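Local coordinates for heme utilization carrier protein (Escherichia coli O157:H7, PDB 6U9J), which probably carries heme in the cytosol and is linked to the anaerobic heme degradation pathway that yields anaerobilin, at residues 46-51 with 84-89. Residues are numbered along the deposited sequence; the frame is centred on the assembly and turned at random.
Sequences TVWDTV and FNLRGK
Phe84 points the edge of its phenyl ring at one face of the Trp48 indole, a T-shaped stack with the planes at 75° and the centroid of the five-membered ring 4.8 Å from that of the phenyl. The touching corner is CE2 of Phe84, which sits over the middle of the five-membered ring, off-centre on the indole as a whole, 3.6 Å from Trp48 NE1. The neighbouring Phe84 CZ lies toward the CD1 margin of the same ring, 3.7 Å from Trp48 CD1. Both aromatic side chains are extended, CG anti to the backbone N (chi1 -167° in Trp48, -175° in Phe84), and this lets them span backbones whose CA atoms, Trp48 to Phe84, stay 10.5 Å apart. Leu86, two residues along the strand, sends its CD2 methyl to the benzo half, 3.6 Å from Trp48 CZ2, and the two side chains cross at about a right angle. The buried indole N-H is satisfied by the carbonyl oxygen of Pro75, a hydrogen bond that should restrict rotation of the ring. Phe44, one helical turn before Trp48, meets both rings and stands edge-to-face to Phe84. The result is an aromatic cluster joining helix 44-51 to the three-stranded antiparallel sheet 77-96, within the ChuX/HutX fold, where Trp48, also touching Phe121 of the six-stranded sheet, is wedged between the two sheets.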
ATOM      1  N   THR A  46      -4.164  18.606  10.258  1.00 20.35           N
ATOM      2  CA  THR A  46      -3.842  19.830   9.529  1.00 20.23           C
ATOM      3  C   THR A  46      -3.160  19.515   8.200  1.00 17.32           C
ATOM      4  O   THR A  46      -3.522  20.076   7.158  1.00 20.03           O
ATOM      5  CB  THR A  46      -2.951  20.728  10.394  1.00 25.10           C
ATOM      6  OG1 THR A  46      -3.690  21.168  11.541  1.00 30.36           O
ATOM      7  CG2 THR A  46      -2.471  21.940   9.614  1.00 27.08           C
ATOM      8  N   VAL A  47      -2.196  18.597   8.216  1.00 20.32           N
ATOM      9  CA  VAL A  47      -1.469  18.253   6.995  1.00 17.15           C
ATOM     10  C   VAL A  47      -2.388  17.522   6.027  1.00 19.76           C
ATOM     11  O   VAL A  47      -2.488  17.873   4.844  1.00 19.24           O
ATOM     12  CB  VAL A  47      -0.229  17.405   7.329  1.00 20.11           C
ATOM     13  CG1 VAL A  47       0.401  16.843   6.050  1.00 17.30           C
ATOM     14  CG2 VAL A  47       0.778  18.228   8.142  1.00 20.23           C
ATOM     15  N   TRP A  48      -3.091  16.499   6.523  1.00 18.67           N
ATOM     16  CA  TRP A  48      -3.932  15.699   5.643  1.00 19.33           C
ATOM     17  C   TRP A  48      -4.995  16.564   4.977  1.00 19.10           C
ATOM     18  O   TRP A  48      -5.142  16.550   3.747  1.00 19.54           O
ATOM     19  CB  TRP A  48      -4.582  14.549   6.429  1.00 17.78           C
ATOM     20  CG  TRP A  48      -5.190  13.535   5.501  1.00 17.98           C
ATOM     21  CD1 TRP A  48      -6.424  13.581   4.925  1.00 19.67           C
ATOM     22  CD2 TRP A  48      -4.542  12.375   4.982  1.00 18.76           C
ATOM     23  NE1 TRP A  48      -6.593  12.498   4.081  1.00 19.62           N
ATOM     24  CE2 TRP A  48      -5.460  11.731   4.122  1.00 19.84           C
ATOM     25  CE3 TRP A  48      -3.280  11.807   5.175  1.00 17.24           C
ATOM     26  CZ2 TRP A  48      -5.140  10.552   3.438  1.00 20.51           C
ATOM     27  CZ3 TRP A  48      -2.968  10.633   4.507  1.00 20.30           C
ATOM     28  CH2 TRP A  48      -3.893  10.020   3.651  1.00 18.71           C
ATOM     29  N   ASP A  49      -5.745  17.335   5.775  1.00 18.81           N
ATOM     30  CA  ASP A  49      -6.829  18.147   5.231  1.00 23.25           C
ATOM     31  C   ASP A  49      -6.321  19.204   4.250  1.00 20.16           C
ATOM     32  O   ASP A  49      -7.041  19.582   3.315  1.00 21.13           O
ATOM     33  CB  ASP A  49      -7.602  18.804   6.373  1.00 18.77           C
ATOM     34  CG  ASP A  49      -8.423  17.803   7.187  1.00 27.49           C
ATOM     35  OD1 ASP A  49      -8.525  16.624   6.784  1.00 31.79           O
ATOM     36  OD2 ASP A  49      -8.930  18.200   8.249  1.00 35.54           O
ATOM     37  N   THR A  50      -5.088  19.686   4.440  1.00 17.83           N
ATOM     38  CA  THR A  50      -4.514  20.662   3.518  1.00 19.32           C
ATOM     39  C   THR A  50      -4.198  20.027   2.167  1.00 18.18           C
ATOM     40  O   THR A  50      -4.561  20.571   1.122  1.00 19.91           O
ATOM     41  CB  THR A  50      -3.265  21.289   4.139  1.00 18.88           C
ATOM     42  OG1 THR A  50      -3.643  22.037   5.297  1.00 20.67           O
ATOM     43  CG2 THR A  50      -2.576  22.241   3.158  1.00 21.47           C
ATOM     44  N   VAL A  51      -3.574  18.845   2.175  1.00 17.31           N
ATOM     45  CA  VAL A  51      -3.197  18.178   0.924  1.00 17.40           C
ATOM     46  C   VAL A  51      -4.430  17.785   0.125  1.00 17.21           C
ATOM     47  O   VAL A  51      -4.396  17.723  -1.112  1.00 18.41           O
ATOM     48  CB  VAL A  51      -2.297  16.962   1.234  1.00 18.49           C
ATOM     49  CG1 VAL A  51      -1.919  16.176  -0.042  1.00 17.38           C
ATOM     50  CG2 VAL A  51      -1.045  17.414   1.963  1.00 21.16           C
ATOM     51  N   PHE A  84      -7.873   6.319  11.236  1.00 18.59           N
ATOM     52  CA  PHE A  84      -8.296   7.362  10.318  1.00 16.78           C
ATOM     53  C   PHE A  84      -8.809   6.676   9.054  1.00 23.50           C
ATOM     54  O   PHE A  84      -8.041   6.028   8.333  1.00 19.94           O
ATOM     55  CB  PHE A  84      -7.144   8.316  10.025  1.00 18.68           C
ATOM     56  CG  PHE A  84      -7.527   9.485   9.194  1.00 19.24           C
ATOM     57  CD1 PHE A  84      -8.384  10.459   9.674  1.00 21.93           C
ATOM     58  CD2 PHE A  84      -6.991   9.639   7.913  1.00 20.87           C
ATOM     59  CE1 PHE A  84      -8.722  11.556   8.893  1.00 21.56           C
ATOM     60  CE2 PHE A  84      -7.325  10.730   7.133  1.00 19.49           C
ATOM     61  CZ  PHE A  84      -8.174  11.696   7.613  1.00 19.93           C
ATOM     62  N   ASN A  85     -10.105   6.789   8.806  1.00 21.76           N
ATOM     63  CA  ASN A  85     -10.782   6.005   7.786  1.00 17.82           C
ATOM     64  C   ASN A  85     -11.026   6.878   6.572  1.00 20.94           C
ATOM     65  O   ASN A  85     -11.686   7.915   6.672  1.00 22.28           O
ATOM     66  CB  ASN A  85     -12.094   5.463   8.349  1.00 18.83           C
ATOM     67  CG  ASN A  85     -11.872   4.656   9.588  1.00 21.49           C
ATOM     68  OD1 ASN A  85     -12.353   5.006  10.666  1.00 37.31           O
ATOM     69  ND2 ASN A  85     -11.134   3.566   9.456  1.00 21.28           N
ATOM     70  N   LEU A  86     -10.473   6.472   5.434  1.00 22.38           N
ATOM     71  CA  LEU A  86     -10.577   7.278   4.234  1.00 20.32           C
ATOM     72  C   LEU A  86     -11.948   7.117   3.599  1.00 23.72           C
ATOM     73  O   LEU A  86     -12.513   6.017   3.576  1.00 28.03           O
ATOM     74  CB  LEU A  86      -9.489   6.882   3.235  1.00 21.98           C
ATOM     75  CG  LEU A  86      -8.060   7.059   3.749  1.00 22.69           C
ATOM     76  CD1 LEU A  86      -7.024   6.790   2.628  1.00 22.16           C
ATOM     77  CD2 LEU A  86      -7.868   8.439   4.340  1.00 23.95           C
ATOM     78  N   ARG A  87     -12.488   8.227   3.088  1.00 27.11           N
ATOM     79  CA  ARG A  87     -13.688   8.192   2.252  1.00 25.15           C
ATOM     80  C   ARG A  87     -13.226   8.142   0.805  1.00 37.41           C
ATOM     81  O   ARG A  87     -13.175   9.134   0.085  1.00 44.10           O
ATOM     82  CB  ARG A  87     -14.581   9.405   2.496  1.00 29.32           C
ATOM     83  CG  ARG A  87     -14.842   9.787   3.936  1.00 31.84           C
ATOM     84  CD  ARG A  87     -15.812  10.972   3.954  1.00 35.53           C
ATOM     85  NE  ARG A  87     -16.225  11.346   5.302  1.00 38.66           N
ATOM     86  CZ  ARG A  87     -15.560  12.207   6.062  1.00 36.85           C
ATOM     87  NH1 ARG A  87     -15.996  12.495   7.281  1.00 38.99           N
ATOM     88  NH2 ARG A  87     -14.444  12.770   5.604  1.00 33.62           N
ATOM     89  N   GLY A  88     -12.851   6.926   0.376  1.00 47.81           N
ATOM     90  CA  GLY A  88     -12.292   6.749  -0.944  1.00 50.90           C
ATOM     91  C   GLY A  88     -13.312   7.054  -2.020  1.00 55.22           C
ATOM     92  O   GLY A  88     -14.331   6.356  -2.132  1.00 61.84           O
ATOM     93  N   LYS A  89     -13.052   8.086  -2.821  1.00 59.62           N
ATOM     94  CA  LYS A  89     -13.981   8.510  -3.861  1.00 64.52           C
ATOM     95  C   LYS A  89     -13.620   7.919  -5.220  1.00 71.03           C
ATOM     96  O   LYS A  89     -14.383   7.124  -5.776  1.00 76.27           O
ATOM     97  CB  LYS A  89     -14.021  10.044  -3.926  1.00 61.98           C
ATOM     98  CG  LYS A  89     -15.414  10.618  -4.142  1.00 65.51           C
ATOM     99  CD  LYS A  89     -15.358  12.106  -4.448  1.00 68.12           C
ATOM    100  CE  LYS A  89     -15.026  12.358  -5.912  1.00 70.29           C
ATOM    101  NZ  LYS A  89     -14.802  13.805  -6.196  1.00 58.68           N
TER